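Long-range contacts in putative uncharacterized protein (Chaetomium thermophilum, PDB 4XRI), which probably carries protein cargo into the nucleus as an importin-beta transport receptor and probably binds a small GTPase: residues A158-I163 against F204-A209; Q360-Y365 against G401-G406; N468-S473 against T511-V516; L636-E641 against T679-E684. The protein carries 2 engineered substitutions. All blocks are in the same frame, centred on the assembly; numbering follows the deposited sequence.

Overall arrangement
The four contacts follow one another along the all-helical HEAT-repeat solenoid, each closing before the next opens. Contact 1 joins helices 153-168 and 200-212, contact 2 helix 354-369 and the end of helix 390-402, contact 3 helices 455-472 and 503-516, and contact 4 helices 625-640 and 665-682. Successive centres lie about 37, 29 and 37 Å apart, and no two contacts touch. Contacts 1 and 4, on opposite sides of the chain's centre, have centres about 65 Å apart. Each contact joins parts of the chain about forty residues apart, so the superhelix is built from local junctions in series, consistent with a protein described as highly flexible.

Contact 1 (A158-I163 against F204-A209); sequences ASLTAI and FAAITA
Helices 153-168 and 200-212 run side by side in the HEAT-repeat solenoid, their local axes 8.5 Å apart and only 6° from parallel. That closeness suits the three alanines, Ala-205, Ala-206 and Ala-209, which line one side of the junction. The apolar part is one leucine set against these methyl groups. Leu-160 has CG anti to its carbonyl carbon (chi1 -76°), and from there its CD1 comes within 3.7 Å of Ala-206 CB and also packs beside Ala-205 CB. Val-189 of helix 182-193 and Ala-148 of helix 140-150 touch the same leucine, which therefore belongs to a wider core. The tightest spot involves the backbone: Ala-209 CB lies 3.3 Å from Leu-160 O, a bare methyl group set against a carbonyl oxygen.

The polar link is indirect. A single water donates both its hydrogens, one to Thr-161 OG1 and the other, in a bond of 2.7 Å, to Ala-205 O. Thr-161 OG1 is also hydrogen-bonded to Gln-157 O one turn earlier, so the hydroxyl gives its proton back to its own helix and accepts the water's. Ala-205 O likewise serves two donors, the water and the amide of Ala-209. Threonine fits because it satisfies its own helix while still accepting a bond from the water.

A second threonine works within one helix. Thr-208 OG1 donates to Phe-204 O at 2.6 Å, from above the carbonyl plane, and Thr-208 OG1 also sits 3.6 Å above the plane of the Phe-204 ring, over its centre.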
loop_
_atom_site.group_PDB
_atom_site.type_symbol
_atom_site.label_atom_id
_atom_site.label_comp_id
_atom_site.label_asym_id
_atom_site.label_seq_id
_atom_site.Cartn_x
_atom_site.Cartn_y
_atom_site.Cartn_z
ATOM N N ALA A 158 -0.445 -7.822 35.710
ATOM C CA ALA A 158 -0.061 -8.872 34.774
ATOM C C ALA A 158 -1.253 -9.708 34.323
ATOM O O ALA A 158 -1.306 -10.158 33.178
ATOM C CB ALA A 158 1.003 -9.766 35.400
ATOM N N SER A 159 -2.206 -9.918 35.224
ATOM C CA SER A 159 -3.389 -10.706 34.901
ATOM C C SER A 159 -4.322 -9.923 33.989
ATOM O O SER A 159 -4.944 -10.488 33.091
ATOM C CB SER A 159 -4.122 -11.133 36.171
ATOM O OG SER A 159 -3.270 -11.910 36.992
ATOM N N LEU A 160 -4.416 -8.620 34.230
ATOM C CA LEU A 160 -5.152 -7.734 33.336
ATOM C C LEU A 160 -4.522 -7.763 31.952
ATOM O O LEU A 160 -5.214 -7.823 30.938
ATOM C CB LEU A 160 -5.173 -6.307 33.885
ATOM C CG LEU A 160 -6.128 -6.058 35.051
ATOM C CD1 LEU A 160 -5.823 -4.727 35.714
ATOM C CD2 LEU A 160 -7.568 -6.100 34.560
ATOM N N THR A 161 -3.194 -7.735 31.932
ATOM C CA THR A 161 -2.428 -7.777 30.695
ATOM C C THR A 161 -2.650 -9.091 29.946
ATOM O O THR A 161 -2.777 -9.107 28.720
ATOM C CB THR A 161 -0.924 -7.591 30.981
ATOM O OG1 THR A 161 -0.704 -6.301 31.567
ATOM C CG2 THR A 161 -0.118 -7.693 29.706
ATOM N N ALA A 162 -2.708 -10.189 30.695
ATOM C CA ALA A 162 -2.936 -11.507 30.113
ATOM C C ALA A 162 -4.343 -11.612 29.537
ATOM O O ALA A 162 -4.543 -12.157 28.451
ATOM C CB ALA A 162 -2.703 -12.597 31.152
ATOM N N ILE A 163 -5.312 -11.081 30.277
ATOM C CA ILE A 163 -6.698 -11.029 29.827
ATOM C C ILE A 163 -6.816 -10.267 28.508
ATOM O O ILE A 163 -7.508 -10.700 27.583
ATOM C CB ILE A 163 -7.603 -10.374 30.892
ATOM C CG1 ILE A 163 -7.825 -11.337 32.064
ATOM C CG2 ILE A 163 -8.935 -9.962 30.289
ATOM C CD1 ILE A 163 -8.534 -10.702 33.245
ATOM N N PHE A 204 -3.648 1.743 34.759
ATOM C CA PHE A 204 -3.059 1.785 33.424
ATOM C C PHE A 204 -3.153 0.430 32.734
ATOM O O PHE A 204 -3.471 0.345 31.549
ATOM C CB PHE A 204 -1.597 2.225 33.472
ATOM C CG PHE A 204 -0.918 2.174 32.133
ATOM C CD1 PHE A 204 -1.303 3.036 31.123
ATOM C CD2 PHE A 204 0.089 1.258 31.879
ATOM C CE1 PHE A 204 -0.695 2.996 29.886
ATOM C CE2 PHE A 204 0.704 1.210 30.639
ATOM C CZ PHE A 204 0.310 2.084 29.642
ATOM N N ALA A 205 -2.872 -0.628 33.489
ATOM C CA ALA A 205 -2.950 -1.985 32.969
ATOM C C ALA A 205 -4.383 -2.318 32.569
ATOM O O ALA A 205 -4.624 -2.979 31.560
ATOM C CB ALA A 205 -2.440 -2.979 33.998
ATOM N N ALA A 206 -5.333 -1.841 33.368
ATOM C CA ALA A 206 -6.744 -2.126 33.145
ATOM C C ALA A 206 -7.293 -1.399 31.923
ATOM O O ALA A 206 -8.022 -1.984 31.123
ATOM C CB ALA A 206 -7.550 -1.759 34.376
ATOM N N ILE A 207 -6.950 -0.122 31.782
ATOM C CA ILE A 207 -7.450 0.664 30.660
ATOM C C ILE A 207 -6.822 0.173 29.355
ATOM O O ILE A 207 -7.455 0.198 28.300
ATOM C CB ILE A 207 -7.183 2.183 30.853
ATOM C CG1 ILE A 207 -8.005 3.006 29.859
ATOM C CG2 ILE A 207 -5.701 2.515 30.756
ATOM C CD1 ILE A 207 -9.486 2.991 30.130
ATOM N N THR A 208 -5.582 -0.301 29.441
ATOM C CA THR A 208 -4.888 -0.863 28.291
ATOM C C THR A 208 -5.551 -2.169 27.875
ATOM O O THR A 208 -5.751 -2.432 26.689
ATOM C CB THR A 208 -3.400 -1.121 28.593
ATOM O OG1 THR A 208 -2.792 0.087 29.060
ATOM C CG2 THR A 208 -2.676 -1.607 27.343
ATOM N N ALA A 209 -5.888 -2.981 28.872
ATOM C CA ALA A 209 -6.536 -4.263 28.637
ATOM C C ALA A 209 -7.920 -4.065 28.028
ATOM O O ALA A 209 -8.342 -4.836 27.164
ATOM C CB ALA A 209 -6.632 -5.052 29.932
HETATM O O HOH W 1 -2.799 -4.365 30.044
#

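Contact 2 (Q360-Y365 against G401-G406); sequences QCLQLY and GAIMDG
Leu-362 holds CG anti to its backbone N (chi1 -172°), while Gln-363 runs extended beyond CG (chi2 -163°). The leucine thereby brings CD2 to 3.9 Å from Ala-402 CB, with its CG also alongside that methyl. Its CG meets Ile-403 CG2 more loosely. Gln-363 uses its aliphatic part: its CG lies 3.7 Å from Ala-402 O, and its amide nitrogen goes to a weak hydrogen bond with Tyr-359 OH. In this HEAT-repeat solenoid the contact sets the middle of helix 354-369 against the C-terminal end of helix 390-402, and the small Ala-402 at that end lets the backbones come close, with the CA atoms of Gln-363 and Ala-402 5.1 Å apart. Ile-403 is the first residue to leave helical angles, and it turns its side-chain end away from helix 354-369; Ile-373 in a loop touches both it and Leu-362. The carbonyls at the helix end meet Arg-444 of helix 432-449, which hydrogen-bonds Gly-401 O and, weakly, Ala-402 O. Positive charge beside such a carboxyl-terminal end would probably be favourable.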
loop_
_atom_site.group_PDB
_atom_site.type_symbol
_atom_site.label_atom_id
_atom_site.label_comp_id
_atom_site.label_asym_id
_atom_site.label_seq_id
_atom_site.Cartn_x
_atom_site.Cartn_y
_atom_site.Cartn_z
ATOM N N GLN A 360 -0.811 16.271 9.354
ATOM C CA GLN A 360 -1.550 15.155 8.769
ATOM C C GLN A 360 -3.039 15.330 9.027
ATOM O O GLN A 360 -3.857 15.213 8.115
ATOM C CB GLN A 360 -1.077 13.809 9.336
ATOM C CG GLN A 360 0.386 13.480 9.086
ATOM C CD GLN A 360 0.784 13.601 7.629
ATOM O OE1 GLN A 360 0.045 13.193 6.733
ATOM N NE2 GLN A 360 1.960 14.169 7.385
ATOM N N CYS A 361 -3.369 15.615 10.282
ATOM C CA CYS A 361 -4.747 15.822 10.711
ATOM C C CYS A 361 -5.404 16.958 9.935
ATOM O O CYS A 361 -6.552 16.842 9.499
ATOM C CB CYS A 361 -4.795 16.113 12.217
ATOM S SG CYS A 361 -6.454 16.108 12.935
ATOM N N LEU A 362 -4.668 18.054 9.768
ATOM C CA LEU A 362 -5.177 19.228 9.067
ATOM C C LEU A 362 -5.523 18.900 7.618
ATOM O O LEU A 362 -6.558 19.328 7.105
ATOM C CB LEU A 362 -4.156 20.364 9.122
ATOM C CG LEU A 362 -4.632 21.715 8.591
ATOM C CD1 LEU A 362 -5.912 22.137 9.300
ATOM C CD2 LEU A 362 -3.551 22.771 8.765
ATOM N N GLN A 363 -4.650 18.136 6.969
ATOM C CA GLN A 363 -4.897 17.645 5.615
ATOM C C GLN A 363 -6.198 16.859 5.543
ATOM O O GLN A 363 -7.065 17.143 4.717
ATOM C CB GLN A 363 -3.739 16.768 5.133
ATOM C CG GLN A 363 -2.617 17.529 4.461
ATOM C CD GLN A 363 -1.715 16.617 3.651
ATOM O OE1 GLN A 363 -1.837 15.393 3.715
ATOM N NE2 GLN A 363 -0.807 17.206 2.881
ATOM N N LEU A 364 -6.320 15.865 6.418
ATOM C CA LEU A 364 -7.519 15.038 6.506
ATOM C C LEU A 364 -8.753 15.867 6.839
ATOM O O LEU A 364 -9.849 15.592 6.345
ATOM C CB LEU A 364 -7.333 13.941 7.558
ATOM C CG LEU A 364 -6.285 12.865 7.272
ATOM C CD1 LEU A 364 -6.076 11.997 8.505
ATOM C CD2 LEU A 364 -6.706 12.012 6.086
ATOM N N TYR A 365 -8.569 16.880 7.681
ATOM C CA TYR A 365 -9.666 17.748 8.081
ATOM C C TYR A 365 -10.211 18.525 6.888
ATOM O O TYR A 365 -11.423 18.706 6.750
ATOM C CB TYR A 365 -9.213 18.716 9.176
ATOM C CG TYR A 365 -10.240 18.923 10.269
ATOM C CD1 TYR A 365 -11.387 19.673 10.039
ATOM C CD2 TYR A 365 -10.066 18.361 11.529
ATOM C CE1 TYR A 365 -12.330 19.857 11.032
ATOM C CE2 TYR A 365 -11.002 18.544 12.528
ATOM C CZ TYR A 365 -12.130 19.292 12.274
ATOM O OH TYR A 365 -13.064 19.471 13.266
ATOM N N GLY A 401 -0.939 25.332 2.241
ATOM C CA GLY A 401 -0.807 24.191 1.358
ATOM C C GLY A 401 -1.642 23.014 1.823
ATOM O O GLY A 401 -2.182 22.272 1.006
ATOM N N ALA A 402 -1.760 22.857 3.138
ATOM C CA ALA A 402 -2.439 21.703 3.731
ATOM C C ALA A 402 -3.922 21.591 3.369
ATOM O O ALA A 402 -4.462 20.486 3.304
ATOM C CB ALA A 402 -2.285 21.735 5.248
ATOM N N ILE A 403 -4.580 22.723 3.137
ATOM C CA ILE A 403 -6.020 22.721 2.886
ATOM C C ILE A 403 -6.386 22.816 1.406
ATOM O O ILE A 403 -7.546 23.051 1.065
ATOM C CB ILE A 403 -6.723 23.884 3.618
ATOM C CG1 ILE A 403 -6.245 25.234 3.077
ATOM C CG2 ILE A 403 -6.509 23.778 5.120
ATOM C CD1 ILE A 403 -7.131 26.400 3.474
ATOM N N MET A 404 -5.406 22.630 0.530
ATOM C CA MET A 404 -5.649 22.764 -0.904
ATOM C C MET A 404 -6.460 21.600 -1.465
ATOM O O MET A 404 -7.239 21.768 -2.402
ATOM C CB MET A 404 -4.325 22.895 -1.656
ATOM C CG MET A 404 -3.715 24.280 -1.541
ATOM S SD MET A 404 -4.855 25.550 -2.122
ATOM C CE MET A 404 -4.170 27.002 -1.335
ATOM N N ASP A 405 -6.281 20.418 -0.888
ATOM C CA ASP A 405 -7.041 19.252 -1.317
ATOM C C ASP A 405 -8.226 19.017 -0.387
ATOM O O ASP A 405 -8.051 18.679 0.782
ATOM C CB ASP A 405 -6.144 18.013 -1.372
ATOM C CG ASP A 405 -6.900 16.757 -1.777
ATOM O OD1 ASP A 405 -8.005 16.871 -2.349
ATOM O OD2 ASP A 405 -6.381 15.649 -1.526
ATOM N N GLY A 406 -9.433 19.200 -0.913
ATOM C CA GLY A 406 -10.636 19.005 -0.124
ATOM C C GLY A 406 -11.788 19.933 -0.467
ATOM O O GLY A 406 -12.813 19.482 -0.977
#

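Contact 3 (N468-S473 against T511-V516); sequences NGLMNS and TNLLTV
Thr-511 O is gripped by two donors one turn further along helix 503-516: Thr-515 N at 2.9 Å and Thr-515 OG1 at 2.6 Å, the hydroxyl arriving from above the carbonyl plane. Its own hydroxyl thus occupied, Thr-515 offers carbon to helix 455-472, which runs alongside at 19° in this HEAT-type solenoid. Met-471 makes the longest reach. Its SD rests 3.6 Å from Asn-512 CG, the two side chains crossing at about a right angle, and the bend at chi3 (70°) brings CE within 4.1 Å of Thr-515 CG2. An alanine in place of Met-471 would lack SD and CE, which would probably leave Asn-512 and Thr-515 less covered and the outer part of the junction looser. Deeper in, Leu-470, with CG anti to its backbone N, crosses Leu-513 at about a right angle, CD2 to CD2 at 3.8 Å. Val-516 CG2 lies loosely near Leu-470 O, and Val-526 and Ala-530 of helix 524-539 extend this core. Branched residues suit the buried side, whereas a flexible thioether suits the more open one. With dispersion as the main force between the helices, and the Thr-511 and Thr-515 hydroxyls bonded within their own helix, small sliding motions would probably cost little directional bonding, consistent with a flexible receptor.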
loop_
_atom_site.group_PDB
_atom_site.type_symbol
_atom_site.label_atom_id
_atom_site.label_comp_id
_atom_site.label_asym_id
_atom_site.label_seq_id
_atom_site.Cartn_x
_atom_site.Cartn_y
_atom_site.Cartn_z
ATOM N N ASN A 468 15.605 27.663 -8.699
ATOM C CA ASN A 468 16.604 28.321 -7.865
ATOM C C ASN A 468 16.819 27.548 -6.572
ATOM O O ASN A 468 17.950 27.379 -6.115
ATOM C CB ASN A 468 16.186 29.760 -7.556
ATOM C CG ASN A 468 17.245 30.518 -6.779
ATOM O OD1 ASN A 468 17.069 30.823 -5.600
ATOM N ND2 ASN A 468 18.356 30.823 -7.440
ATOM N N GLY A 469 15.723 27.069 -5.995
ATOM C CA GLY A 469 15.781 26.258 -4.794
ATOM C C GLY A 469 16.424 24.911 -5.054
ATOM O O GLY A 469 17.260 24.454 -4.274
ATOM N N LEU A 470 16.035 24.276 -6.155
ATOM C CA LEU A 470 16.564 22.964 -6.515
ATOM C C LEU A 470 18.068 22.997 -6.762
ATOM O O LEU A 470 18.795 22.096 -6.340
ATOM C CB LEU A 470 15.851 22.424 -7.759
ATOM C CG LEU A 470 16.458 21.179 -8.414
ATOM C CD1 LEU A 470 16.523 20.021 -7.432
ATOM C CD2 LEU A 470 15.673 20.785 -9.656
ATOM N N MET A 471 18.532 24.040 -7.438
ATOM C CA MET A 471 19.921 24.099 -7.880
ATOM C C MET A 471 20.880 24.636 -6.819
ATOM O O MET A 471 22.097 24.512 -6.964
ATOM C CB MET A 471 20.026 24.946 -9.152
ATOM C CG MET A 471 19.199 24.408 -10.317
ATOM S SD MET A 471 19.278 25.431 -11.802
ATOM C CE MET A 471 20.966 25.144 -12.324
ATOM N N ASN A 472 20.344 25.224 -5.753
ATOM C CA ASN A 472 21.201 25.839 -4.741
ATOM C C ASN A 472 20.932 25.397 -3.302
ATOM O O ASN A 472 21.734 25.678 -2.408
ATOM C CB ASN A 472 21.084 27.362 -4.817
ATOM C CG ASN A 472 21.378 27.903 -6.202
ATOM O OD1 ASN A 472 22.519 27.878 -6.660
ATOM N ND2 ASN A 472 20.348 28.408 -6.872
ATOM N N SER A 473 19.818 24.709 -3.069
ATOM C CA SER A 473 19.447 24.338 -1.705
ATOM C C SER A 473 18.909 22.911 -1.609
ATOM O O SER A 473 17.704 22.693 -1.707
ATOM C CB SER A 473 18.415 25.325 -1.155
ATOM O OG SER A 473 18.891 26.659 -1.240
ATOM N N THR A 511 17.998 22.349 -19.423
ATOM C CA THR A 511 19.353 22.791 -19.121
ATOM C C THR A 511 19.624 22.786 -17.617
ATOM O O THR A 511 20.667 22.307 -17.166
ATOM C CB THR A 511 19.608 24.203 -19.680
ATOM O OG1 THR A 511 19.876 24.120 -21.086
ATOM C CG2 THR A 511 20.789 24.849 -18.986
ATOM N N ASN A 512 18.674 23.307 -16.845
ATOM C CA ASN A 512 18.811 23.349 -15.391
ATOM C C ASN A 512 18.870 21.958 -14.768
ATOM O O ASN A 512 19.688 21.693 -13.885
ATOM C CB ASN A 512 17.659 24.140 -14.767
ATOM C CG ASN A 512 17.750 25.627 -15.053
ATOM O OD1 ASN A 512 18.805 26.133 -15.442
ATOM N ND2 ASN A 512 16.642 26.337 -14.859
ATOM N N LEU A 513 17.999 21.072 -15.236
ATOM C CA LEU A 513 17.926 19.717 -14.708
ATOM C C LEU A 513 19.156 18.904 -15.095
ATOM O O LEU A 513 19.629 18.076 -14.320
ATOM C CB LEU A 513 16.651 19.030 -15.198
ATOM C CG LEU A 513 15.372 19.636 -14.620
ATOM C CD1 LEU A 513 14.153 19.162 -15.385
ATOM C CD2 LEU A 513 15.252 19.286 -13.142
ATOM N N LEU A 514 19.674 19.147 -16.296
ATOM C CA LEU A 514 20.901 18.496 -16.740
ATOM C C LEU A 514 22.108 19.023 -15.970
ATOM O O LEU A 514 23.084 18.298 -15.759
ATOM C CB LEU A 514 21.105 18.691 -18.245
ATOM C CG LEU A 514 20.323 17.751 -19.165
ATOM C CD1 LEU A 514 20.499 18.141 -20.623
ATOM C CD2 LEU A 514 20.752 16.314 -18.934
ATOM N N THR A 515 22.033 20.280 -15.539
ATOM C CA THR A 515 23.121 20.892 -14.787
ATOM C C THR A 515 23.223 20.303 -13.386
ATOM O O THR A 515 24.306 19.941 -12.934
ATOM C CB THR A 515 22.945 22.418 -14.677
ATOM O OG1 THR A 515 22.874 22.991 -15.989
ATOM C CG2 THR A 515 24.108 23.039 -13.911
ATOM N N VAL A 516 22.085 20.194 -12.709
ATOM C CA VAL A 516 22.058 19.717 -11.331
ATOM C C VAL A 516 22.351 18.215 -11.247
ATOM O O VAL A 516 22.836 17.728 -10.225
ATOM C CB VAL A 516 20.695 20.035 -10.660
ATOM C CG1 VAL A 516 19.565 19.274 -11.328
ATOM C CG2 VAL A 516 20.739 19.743 -9.166
#

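Contact 4 (L636-E641 against T679-E684); sequences LANAME and TRSLGE
None of the flat groups here stacks across the junction. The Glu-641 carboxylate makes a long, weak ion pair with Lys-599, and the guanidinium of Arg-680 forms a salt bridge with Asp-720 of helix 711-725. Asn-638 touches through CA and CB. Where helices 625-640 and 665-682 of the solenoid end side by side, Ser-681 sits between them: its CB lies 3.3 Å from Ala-637 O, and its OG 3.4 Å from Asn-638 CA. The hydroxyl bonds back to Asp-677 O in its own helix. A residue as small as serine lets the backbones come into contact, with the CA atoms of Glu-641 and Ser-681 4.7 Å apart. Glu-641 turns out of its helix with positive phi (55°), a conformation that is easier for glycine, and this sets its CA 3.4 Å from Ser-681 O. Leu-682 then swings its CD1 to 3.3 Å from Glu-641 O. Gly-683 ends the second helix in the same way, where positive phi suits a residue without a side chain. Carbon against carbonyl oxygen thus dominates the junction, so its cohesion probably rests mainly on close fit, perhaps with weak polar attraction, while the Glu-641 carboxylate takes its distant charged partner from outside the pair.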
loop_
_atom_site.group_PDB
_atom_site.type_symbol
_atom_site.label_atom_id
_atom_site.label_comp_id
_atom_site.label_asym_id
_atom_site.label_seq_id
_atom_site.Cartn_x
_atom_site.Cartn_y
_atom_site.Cartn_z
ATOM N N LEU A 636 11.138 1.347 -26.975
ATOM C CA LEU A 636 11.771 1.377 -28.287
ATOM C C LEU A 636 11.068 0.444 -29.268
ATOM O O LEU A 636 10.930 0.763 -30.450
ATOM C CB LEU A 636 13.250 1.005 -28.180
ATOM C CG LEU A 636 14.026 1.208 -29.482
ATOM C CD1 LEU A 636 14.081 2.689 -29.830
ATOM C CD2 LEU A 636 15.423 0.616 -29.398
ATOM N N ALA A 637 10.623 -0.706 -28.776
ATOM C CA ALA A 637 9.925 -1.666 -29.622
ATOM C C ALA A 637 8.580 -1.106 -30.074
ATOM O O ALA A 637 8.195 -1.258 -31.231
ATOM C CB ALA A 637 9.737 -2.991 -28.886
ATOM N N ASN A 638 7.869 -0.462 -29.151
ATOM C CA ASN A 638 6.581 0.152 -29.453
ATOM C C ASN A 638 6.723 1.296 -30.448
ATOM O O ASN A 638 5.832 1.542 -31.260
ATOM C CB ASN A 638 5.919 0.659 -28.170
ATOM C CG ASN A 638 4.626 1.409 -28.438
ATOM O OD1 ASN A 638 3.556 0.807 -28.536
ATOM N ND2 ASN A 638 4.717 2.730 -28.546
ATOM N N ALA A 639 7.859 1.983 -30.380
ATOM C CA ALA A 639 8.109 3.145 -31.222
ATOM C C ALA A 639 8.568 2.747 -32.623
ATOM O O ALA A 639 8.120 3.321 -33.615
ATOM C CB ALA A 639 9.140 4.051 -30.572
ATOM N N MET A 640 9.461 1.766 -32.701
ATOM C CA MET A 640 10.048 1.380 -33.980
ATOM C C MET A 640 9.254 0.286 -34.693
ATOM O O MET A 640 9.387 0.109 -35.903
ATOM C CB MET A 640 11.497 0.931 -33.778
ATOM C CG MET A 640 12.420 2.047 -33.304
ATOM S SD MET A 640 14.162 1.586 -33.307
ATOM C CE MET A 640 14.435 1.280 -35.049
ATOM N N GLU A 641 8.431 -0.435 -33.936
ATOM C CA GLU A 641 7.585 -1.502 -34.475
ATOM C C GLU A 641 8.397 -2.544 -35.246
ATOM O O GLU A 641 9.350 -3.098 -34.709
ATOM C CB GLU A 641 6.474 -0.906 -35.349
ATOM C CG GLU A 641 5.456 -0.114 -34.535
ATOM C CD GLU A 641 4.351 0.498 -35.372
ATOM O OE1 GLU A 641 4.622 0.911 -36.516
ATOM O OE2 GLU A 641 3.205 0.565 -34.881
ATOM N N THR A 679 5.388 -8.866 -29.516
ATOM C CA THR A 679 4.466 -9.529 -30.434
ATOM C C THR A 679 3.437 -8.553 -30.995
ATOM O O THR A 679 3.030 -8.663 -32.152
ATOM C CB THR A 679 3.731 -10.701 -29.757
ATOM O OG1 THR A 679 3.056 -10.236 -28.582
ATOM C CG2 THR A 679 4.716 -11.791 -29.373
ATOM N N ARG A 680 3.020 -7.597 -30.174
ATOM C CA ARG A 680 2.054 -6.597 -30.608
ATOM C C ARG A 680 2.706 -5.556 -31.514
ATOM O O ARG A 680 2.092 -5.083 -32.471
ATOM C CB ARG A 680 1.408 -5.916 -29.398
ATOM C CG ARG A 680 0.457 -6.816 -28.625
ATOM C CD ARG A 680 -0.012 -6.175 -27.326
ATOM N NE ARG A 680 -0.843 -4.996 -27.553
ATOM C CZ ARG A 680 -2.139 -5.039 -27.844
ATOM N NH1 ARG A 680 -2.757 -6.208 -27.950
ATOM N NH2 ARG A 680 -2.816 -3.915 -28.034
ATOM N N SER A 681 3.954 -5.211 -31.213
ATOM C CA SER A 681 4.663 -4.180 -31.963
ATOM C C SER A 681 5.220 -4.700 -33.284
ATOM O O SER A 681 5.223 -3.987 -34.287
ATOM C CB SER A 681 5.799 -3.592 -31.122
ATOM O OG SER A 681 5.296 -2.950 -29.963
ATOM N N LEU A 682 5.698 -5.940 -33.282
ATOM C CA LEU A 682 6.312 -6.521 -34.472
ATOM C C LEU A 682 5.300 -7.297 -35.303
ATOM O O LEU A 682 5.497 -7.503 -36.499
ATOM C CB LEU A 682 7.479 -7.435 -34.087
ATOM C CG LEU A 682 8.864 -6.815 -33.871
ATOM C CD1 LEU A 682 8.837 -5.713 -32.826
ATOM C CD2 LEU A 682 9.861 -7.898 -33.476
ATOM N N GLY A 683 4.219 -7.727 -34.661
ATOM C CA GLY A 683 3.193 -8.505 -35.329
ATOM C C GLY A 683 3.721 -9.836 -35.826
ATOM O O GLY A 683 4.447 -10.532 -35.115
ATOM N N GLU A 684 3.369 -10.176 -37.061
ATOM C CA GLU A 684 3.762 -11.444 -37.670
ATOM C C GLU A 684 5.276 -11.573 -37.815
ATOM O O GLU A 684 5.801 -12.670 -38.001
ATOM C CB GLU A 684 3.090 -11.592 -39.034
ATOM C CG GLU A 684 1.583 -11.393 -38.991
ATOM C CD GLU A 684 0.940 -11.503 -40.357
ATOM O OE1 GLU A 684 1.680 -11.586 -41.359
ATOM O OE2 GLU A 684 -0.308 -11.506 -40.427
#